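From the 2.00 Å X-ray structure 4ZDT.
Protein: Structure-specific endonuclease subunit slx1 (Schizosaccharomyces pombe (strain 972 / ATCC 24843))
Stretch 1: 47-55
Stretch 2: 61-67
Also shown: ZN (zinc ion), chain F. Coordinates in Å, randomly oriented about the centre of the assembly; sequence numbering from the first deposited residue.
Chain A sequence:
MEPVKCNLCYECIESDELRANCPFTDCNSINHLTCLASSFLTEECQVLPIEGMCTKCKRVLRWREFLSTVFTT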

ATOM      1  N   VAL A  47      -3.493   4.959  -1.233  1.00 25.67           N
ATOM      2  CA  VAL A  47      -2.668   3.915  -0.623  1.00 24.53           C
ATOM      3  C   VAL A  47      -2.460   2.683  -1.537  1.00 24.31           C
ATOM      4  O   VAL A  47      -1.460   1.964  -1.402  1.00 23.27           O
ATOM      5  CB  VAL A  47      -3.200   3.473   0.781  1.00 24.24           C
ATOM      6  CG1 VAL A  47      -2.922   4.575   1.864  1.00 23.56           C
ATOM      7  CG2 VAL A  47      -4.700   3.107   0.754  1.00 23.67           C
ATOM      8  N   LEU A  48      -3.395   2.462  -2.460  1.00 23.57           N
ATOM      9  CA  LEU A  48      -3.371   1.295  -3.347  1.00 22.95           C
ATOM     10  C   LEU A  48      -3.215   1.730  -4.805  1.00 22.86           C
ATOM     11  O   LEU A  48      -4.127   2.326  -5.378  1.00 22.36           O
ATOM     12  CB  LEU A  48      -4.663   0.486  -3.187  1.00 23.37           C
ATOM     13  CG  LEU A  48      -4.878  -0.769  -4.051  1.00 23.97           C
ATOM     14  CD1 LEU A  48      -3.759  -1.773  -3.843  1.00 24.16           C
ATOM     15  CD2 LEU A  48      -6.197  -1.396  -3.652  1.00 25.37           C
ATOM     16  N   PRO A  49      -2.054   1.439  -5.416  1.00 23.17           N
ATOM     17  CA  PRO A  49      -1.913   1.763  -6.834  1.00 23.04           C
ATOM     18  C   PRO A  49      -2.903   0.991  -7.698  1.00 22.54           C
ATOM     19  O   PRO A  49      -3.245  -0.149  -7.382  1.00 22.09           O
ATOM     20  CB  PRO A  49      -0.484   1.306  -7.168  1.00 23.79           C
ATOM     21  CG  PRO A  49       0.229   1.272  -5.816  1.00 24.03           C
ATOM     22  CD  PRO A  49      -0.821   0.867  -4.836  1.00 23.25           C
ATOM     23  N   ILE A  50      -3.361   1.635  -8.765  1.00 22.37           N
ATOM     24  CA  ILE A  50      -4.141   0.982  -9.817  1.00 23.87           C
ATOM     25  C   ILE A  50      -3.207   0.393 -10.886  1.00 23.54           C
ATOM     26  O   ILE A  50      -3.310  -0.771 -11.246  1.00 23.51           O
ATOM     27  CB  ILE A  50      -5.101   1.997 -10.500  1.00 23.84           C
ATOM     28  CG1 ILE A  50      -6.054   2.661  -9.470  1.00 26.80           C
ATOM     29  CG2 ILE A  50      -5.872   1.343 -11.697  1.00 25.46           C
ATOM     30  CD1 ILE A  50      -6.838   1.682  -8.607  1.00 30.69           C
ATOM     31  N   GLU A  51      -2.330   1.232 -11.416  1.00 24.69           N
ATOM     32  CA  GLU A  51      -1.380   0.826 -12.457  1.00 25.51           C
ATOM     33  C   GLU A  51      -0.123   1.683 -12.326  1.00 25.41           C
ATOM     34  O   GLU A  51      -0.117   2.682 -11.602  1.00 25.74           O
ATOM     35  CB  GLU A  51      -2.009   1.053 -13.849  1.00 25.99           C
ATOM     36  CG  GLU A  51      -2.279   2.524 -14.162  1.00 28.89           C
ATOM     37  CD  GLU A  51      -2.781   2.754 -15.585  1.00 34.86           C
ATOM     38  OE1 GLU A  51      -2.782   1.813 -16.412  1.00 35.88           O
ATOM     39  OE2 GLU A  51      -3.187   3.893 -15.876  1.00 39.13           O
ATOM     40  N   GLY A  52       0.938   1.318 -13.028  1.00 24.66           N
ATOM     41  CA  GLY A  52       2.133   2.160 -13.024  1.00 24.55           C
ATOM     42  C   GLY A  52       3.089   1.701 -14.106  1.00 24.78           C
ATOM     43  O   GLY A  52       2.967   0.585 -14.614  1.00 23.69           O
ATOM     44  N   MET A  53       4.045   2.561 -14.437  1.00 25.43           N
ATOM     45  CA  MET A  53       5.051   2.245 -15.436  1.00 26.31           C
ATOM     46  C   MET A  53       6.259   1.613 -14.754  1.00 26.34           C
ATOM     47  O   MET A  53       6.834   2.206 -13.844  1.00 25.99           O
ATOM     48  CB  MET A  53       5.490   3.509 -16.164  1.00 27.06           C
ATOM     49  CG  MET A  53       6.525   3.230 -17.261  1.00 29.21           C
ATOM     50  SD  MET A  53       7.161   4.728 -18.019  1.00 34.56           S
ATOM     51  CE  MET A  53       5.883   5.060 -19.234  1.00 34.23           C
ATOM     52  N   CYS A  54       6.635   0.414 -15.180  1.00 26.11           N
ATOM     53  CA  CYS A  54       7.875  -0.183 -14.707  1.00 27.37           C
ATOM     54  C   CYS A  54       9.045   0.724 -15.122  1.00 28.80           C
ATOM     55  O   CYS A  54       9.193   1.059 -16.299  1.00 29.28           O
ATOM     56  CB  CYS A  54       8.064  -1.579 -15.293  1.00 26.76           C
ATOM     57  SG  CYS A  54       9.626  -2.365 -14.776  1.00 25.66           S
ATOM     58  N   THR A  55       9.871   1.126 -14.167  1.00 30.69           N
ATOM     59  CA  THR A  55      10.928   2.096 -14.489  1.00 33.43           C
ATOM     60  C   THR A  55      12.043   1.513 -15.380  1.00 33.39           C
ATOM     61  O   THR A  55      12.765   2.259 -16.062  1.00 34.57           O
ATOM     62  CB  THR A  55      11.502   2.774 -13.228  1.00 33.21           C
ATOM     63  OG1 THR A  55      12.177   3.970 -13.617  1.00 38.20           O
ATOM     64  CG2 THR A  55      12.472   1.866 -12.508  1.00 34.49           C
ATOM     65  N   LEU A  61       1.618  -1.344 -16.397  1.00 23.00           N
ATOM     66  CA  LEU A  61       0.934  -2.553 -15.953  1.00 23.06           C
ATOM     67  C   LEU A  61       0.082  -2.245 -14.743  1.00 22.93           C
ATOM     68  O   LEU A  61       0.292  -1.224 -14.095  1.00 23.34           O
ATOM     69  CB  LEU A  61       1.949  -3.645 -15.604  1.00 23.10           C
ATOM     70  CG  LEU A  61       2.964  -3.953 -16.718  1.00 24.22           C
ATOM     71  CD1 LEU A  61       4.004  -4.902 -16.157  1.00 24.52           C
ATOM     72  CD2 LEU A  61       2.269  -4.557 -17.944  1.00 22.98           C
ATOM     73  N   ARG A  62      -0.872  -3.126 -14.446  1.00 22.71           N
ATOM     74  CA  ARG A  62      -1.718  -2.967 -13.260  1.00 22.31           C
ATOM     75  C   ARG A  62      -0.943  -3.469 -12.055  1.00 21.92           C
ATOM     76  O   ARG A  62      -0.059  -4.329 -12.193  1.00 20.44           O
ATOM     77  CB  ARG A  62      -3.003  -3.779 -13.424  1.00 23.16           C
ATOM     78  CG  ARG A  62      -3.929  -3.207 -14.489  1.00 24.75           C
ATOM     79  CD  ARG A  62      -5.076  -4.150 -14.874  1.00 27.64           C
ATOM     80  NE  ARG A  62      -5.885  -3.489 -15.911  1.00 30.98           N
ATOM     81  CZ  ARG A  62      -7.100  -3.890 -16.324  1.00 33.39           C
ATOM     82  NH1 ARG A  62      -7.670  -4.969 -15.810  1.00 32.76           N
ATOM     83  NH2 ARG A  62      -7.735  -3.196 -17.262  1.00 31.51           N
ATOM     84  N   TRP A  63      -1.305  -2.962 -10.879  1.00 21.25           N
ATOM     85  CA  TRP A  63      -0.602  -3.257  -9.636  1.00 21.08           C
ATOM     86  C   TRP A  63      -0.417  -4.745  -9.439  1.00 21.17           C
ATOM     87  O   TRP A  63       0.666  -5.212  -9.080  1.00 19.74           O
ATOM     88  CB  TRP A  63      -1.354  -2.648  -8.429  1.00 21.20           C
ATOM     89  CG  TRP A  63      -0.667  -2.937  -7.116  1.00 22.08           C
ATOM     90  CD1 TRP A  63      -1.140  -3.701  -6.078  1.00 21.63           C
ATOM     91  CD2 TRP A  63       0.650  -2.520  -6.737  1.00 21.84           C
ATOM     92  NE1 TRP A  63      -0.200  -3.760  -5.060  1.00 21.75           N
ATOM     93  CE2 TRP A  63       0.903  -3.039  -5.442  1.00 22.77           C
ATOM     94  CE3 TRP A  63       1.640  -1.747  -7.363  1.00 22.77           C
ATOM     95  CZ2 TRP A  63       2.112  -2.818  -4.768  1.00 23.39           C
ATOM     96  CZ3 TRP A  63       2.848  -1.513  -6.672  1.00 22.59           C
ATOM     97  CH2 TRP A  63       3.066  -2.053  -5.396  1.00 21.06           C
ATOM     98  N   ARG A  64      -1.484  -5.502  -9.666  1.00 21.63           N
ATOM     99  CA  ARG A  64      -1.467  -6.946  -9.446  1.00 22.91           C
ATOM    100  C   ARG A  64      -0.331  -7.649 -10.187  1.00 22.51           C
ATOM    101  O   ARG A  64       0.266  -8.594  -9.670  1.00 21.96           O
ATOM    102  CB  ARG A  64      -2.810  -7.562  -9.846  1.00 23.56           C
ATOM    103  CG  ARG A  64      -3.135  -8.861  -9.127  1.00 25.37           C
ATOM    104  CD  ARG A  64      -4.577  -9.279  -9.365  1.00 26.65           C
ATOM    105  NE  ARG A  64      -5.508  -8.583  -8.476  1.00 26.32           N
ATOM    106  CZ  ARG A  64      -5.731  -8.927  -7.212  1.00 27.76           C
ATOM    107  NH1 ARG A  64      -5.096  -9.963  -6.682  1.00 25.61           N
ATOM    108  NH2 ARG A  64      -6.591  -8.235  -6.476  1.00 28.60           N
ATOM    109  N   GLU A  65      -0.040  -7.187 -11.398  1.00 22.45           N
ATOM    110  CA  GLU A  65       0.977  -7.810 -12.234  1.00 22.17           C
ATOM    111  C   GLU A  65       2.334  -7.889 -11.536  1.00 21.82           C
ATOM    112  O   GLU A  65       3.144  -8.762 -11.846  1.00 20.97           O
ATOM    113  CB  GLU A  65       1.114  -7.058 -13.560  1.00 21.42           C
ATOM    114  CG  GLU A  65       0.227  -7.595 -14.673  1.00 24.87           C
ATOM    115  CD  GLU A  65      -1.156  -6.976 -14.666  1.00 24.37           C
ATOM    116  OE1 GLU A  65      -1.271  -5.772 -14.978  1.00 23.34           O
ATOM    117  OE2 GLU A  65      -2.129  -7.693 -14.349  1.00 26.50           O
ATOM    118  N   PHE A  66       2.583  -6.979 -10.597  1.00 21.64           N
ATOM    119  CA  PHE A  66       3.873  -6.960  -9.898  1.00 22.06           C
ATOM    120  C   PHE A  66       3.921  -7.917  -8.714  1.00 22.85           C
ATOM    121  O   PHE A  66       4.966  -8.071  -8.063  1.00 22.85           O
ATOM    122  CB  PHE A  66       4.232  -5.529  -9.487  1.00 21.46           C
ATOM    123  CG  PHE A  66       4.406  -4.603 -10.654  1.00 22.06           C
ATOM    124  CD1 PHE A  66       5.634  -4.528 -11.317  1.00 20.80           C
ATOM    125  CD2 PHE A  66       3.351  -3.783 -11.081  1.00 20.43           C
ATOM    126  CE1 PHE A  66       5.801  -3.663 -12.393  1.00 21.25           C
ATOM    127  CE2 PHE A  66       3.509  -2.920 -12.155  1.00 20.63           C
ATOM    128  CZ  PHE A  66       4.747  -2.867 -12.817  1.00 21.99           C
ATOM    129  N   LEU A  67       2.815  -8.626  -8.476  1.00 22.82           N
ATOM    130  CA  LEU A  67       2.709  -9.478  -7.295  1.00 23.86           C
ATOM    131  C   LEU A  67       2.887 -10.975  -7.564  1.00 24.97           C
ATOM    132  O   LEU A  67       2.312 -11.784  -6.836  1.00 24.98           O
ATOM    133  CB  LEU A  67       1.346  -9.233  -6.590  1.00 23.43           C
ATOM    134  CG  LEU A  67       0.969  -7.790  -6.213  1.00 24.63           C
ATOM    135  CD1 LEU A  67      -0.403  -7.702  -5.567  1.00 25.18           C
ATOM    136  CD2 LEU A  67       2.022  -7.162  -5.300  1.00 25.87           C
TER
HETATM  137 ZN    ZN F 302       9.588  -4.162 -16.300  1.00 32.57          ZN

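Three backbone hydrogen bonds join the two stretches. Gly-52 and Leu-61 form a hydrogen-bonded antiparallel pair: Gly-52 N donates to Leu-61 O at 2.8 Å, and Leu-61 N donates to Gly-52 O at 3.0 Å. The third bond lies beyond the Glu-51 and Arg-62 pair, where Trp-63 N donates to Ile-50 O at 3.0 Å. Between these bonds sits the non-hydrogen-bonded pair of Glu-51 and Arg-62. Glu-51 CA and Arg-62 CA are 3.9 Å apart, and both side chains leave from the same face of the sheet. Ile-50 O also receives a CA-H...O contact from Arg-62 CA at 3.4 Å.

Within stretch 2, Arg-62 N donates to Glu-65 OE1 at 2.7 Å. The short 3-10 segment that follows the strand brings Trp-63 and Phe-66 against stretch 1.

Trp-63 has the largest area covered by the other stretch. Its chi1 is t, and its CA-to-CB bond points toward stretch 1. Pro-49 CG lies over one face of the indole, 3.9 Å from the centroid of the Trp-63 six-membered ring, in a CH-pi contact. The compact, nonpolar proline ring suits this place, with CG against the indole. Leu-48 CD1 approaches Trp-63 CD1 at 3.9 Å. The polar Trp-63 NE1 is hydrogen-bonded elsewhere in the structure, so the buried indole leaves no donor unpaired.

Phe-66 is also buried. Cys-54 CB meets its edge, 4.2 Å from Phe-66 CE1, and Gly-52 O lies 4.3 Å from Phe-66 CZ, near the ring plane. Cys-54 SG binds the zinc ion ZN at 2.4 Å, with three further ligand atoms from elsewhere in the structure. The same residue thus links metal binding to this packing. Outside the buried part, Ile-50, Glu-51 and Arg-62 are exposed, where the charges of the last two need no partner across this contact.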